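PDB 1TR8: conserved protein (MTH177) from Methanothermobacter marburgensis, which forms a homodimer that associates with the ribosome, binds ribosomal RNA and probably contacts nascent polypeptide chains as they emerge. Local coordinates for the interface of chains A and B. Sequence-based numbering; all coordinates share one arbitrary frame. Chains: chain A/B, conserved protein (MTH177).

The interface of chains A and B. Residues chain A 22, 29, 31, 49, 53; chain B 14, 17, 20, 47.
B:Tyr47 lays its side chain across a row of aliphatic residues of chain A, while its backbone pairs with A:Val49. The patch is part of the two-fold homodimer interface, in which strands of the two NAC domains join edge to edge and share a hydrophobic core, and each contact recurs with the chains exchanged.

The backbone part is an antiparallel bridge between the two copies of strand 44-51. The amide N of B:Tyr47 donates to A:Val49 O over 2.9 Å (167° at the hydrogen). A:Val49 N returns a bond of the same length to B:Tyr47 O. This pair of bonds fixes the backbone from which the tyrosine ring projects. A second antiparallel bridge, A:Ile22 with B:Val20, joins the two copies of strand 19-23.

Packing on the aromatic ring comes from the tips of isoleucines. With CG of B:Tyr47 anti to its carbonyl carbon (chi1 -62°), the ring reaches over strands 19-23 and 27-32 of chain A. The extended side chain of A:Ile22 (chi2 172°) brings CD1 over one face, off-centre toward the rim, 3.5 Å from B:Tyr47 CD1 in a CH-pi contact. On the same side of the ring plane, A:Ile31 CD1 comes up beyond the CD2-CE2 bond, 3.6 Å from both carbons of B:Tyr47. Near the phenol oxygen, A:Ile29 presents its CG2 branch, 3.6 Å from B:Tyr47 OH, with the A:Ala53 methyl a little farther off.

Purely aliphatic contacts extend the core away from the ring. The two branches of A:Ile22 divide the work: while CD1 meets the tyrosine, CG2 turns to the valines of chain B. A:Ile22 runs alongside B:Val20, both side chains directed alike, with their CG2 methyls 4.0 Å apart, and B:Val17 CG1 approaches A:Ile22 CG2 to 3.7 Å.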
# COMPACT_ATOMS: atom_id res chain seq x y z
N ILE A 22 -3.53 3.30 -8.17
CA ILE A 22 -3.61 4.67 -7.70
C ILE A 22 -4.58 4.73 -6.51
O ILE A 22 -5.77 4.49 -6.67
CB ILE A 22 -4.08 5.59 -8.82
CG1 ILE A 22 -3.22 5.36 -10.06
CG2 ILE A 22 -3.97 7.00 -8.36
CD1 ILE A 22 -3.73 6.07 -11.26
N ILE A 29 -7.69 3.00 -8.09
CA ILE A 29 -7.84 2.81 -9.51
C ILE A 29 -6.75 1.82 -9.88
O ILE A 29 -5.60 2.03 -9.55
CB ILE A 29 -7.66 4.14 -10.29
CG1 ILE A 29 -8.70 5.16 -9.83
CG2 ILE A 29 -7.79 3.89 -11.80
CD1 ILE A 29 -8.51 6.54 -10.40
N ILE A 31 -4.89 -0.37 -12.93
CA ILE A 31 -4.63 -0.61 -14.34
C ILE A 31 -3.77 -1.84 -14.53
O ILE A 31 -2.60 -1.87 -14.14
CB ILE A 31 -3.92 0.61 -14.97
CG1 ILE A 31 -4.67 1.88 -14.59
CG2 ILE A 31 -3.89 0.45 -16.48
CD1 ILE A 31 -4.07 3.14 -15.14
N VAL A 49 1.27 6.48 -17.61
CA VAL A 49 0.69 5.16 -17.42
C VAL A 49 -0.58 5.09 -18.22
O VAL A 49 -1.55 5.79 -17.95
CB VAL A 49 0.31 4.90 -15.96
CG1 VAL A 49 -0.29 3.50 -15.80
CG2 VAL A 49 1.51 5.04 -15.09
N ALA A 53 -8.59 1.10 -17.13
CA ALA A 53 -8.68 1.31 -15.70
C ALA A 53 -9.93 0.67 -15.12
O ALA A 53 -10.98 0.63 -15.78
CB ALA A 53 -8.70 2.79 -15.42
N LEU B 14 -6.11 15.30 -10.61
CA LEU B 14 -6.69 14.30 -9.75
C LEU B 14 -6.24 14.57 -8.33
O LEU B 14 -5.06 14.44 -7.99
CB LEU B 14 -6.31 12.89 -10.22
CG LEU B 14 -7.10 11.77 -9.54
CD1 LEU B 14 -8.59 11.94 -9.75
CD2 LEU B 14 -6.64 10.39 -10.04
N VAL B 17 -4.59 12.17 -3.95
CA VAL B 17 -3.94 10.89 -4.20
C VAL B 17 -2.88 10.68 -3.14
O VAL B 17 -1.94 11.46 -3.03
CB VAL B 17 -3.36 10.80 -5.61
CG1 VAL B 17 -2.72 9.45 -5.82
CG2 VAL B 17 -4.46 10.98 -6.63
N VAL B 20 0.82 6.21 -5.35
CA VAL B 20 0.75 5.39 -6.55
C VAL B 20 1.80 4.31 -6.38
O VAL B 20 2.91 4.60 -5.99
CB VAL B 20 1.04 6.22 -7.82
CG1 VAL B 20 1.13 5.34 -9.05
CG2 VAL B 20 -0.02 7.26 -8.02
N TYR B 47 -2.54 8.37 -17.15
CA TYR B 47 -2.25 9.06 -15.91
C TYR B 47 -0.79 9.52 -15.88
O TYR B 47 0.12 8.74 -16.15
CB TYR B 47 -2.52 8.17 -14.70
CG TYR B 47 -3.96 7.74 -14.55
CD1 TYR B 47 -4.82 8.40 -13.68
CD2 TYR B 47 -4.45 6.67 -15.28
CE1 TYR B 47 -6.15 8.04 -13.59
CE2 TYR B 47 -5.78 6.28 -15.17
CZ TYR B 47 -6.62 6.96 -14.32
OH TYR B 47 -7.94 6.54 -14.25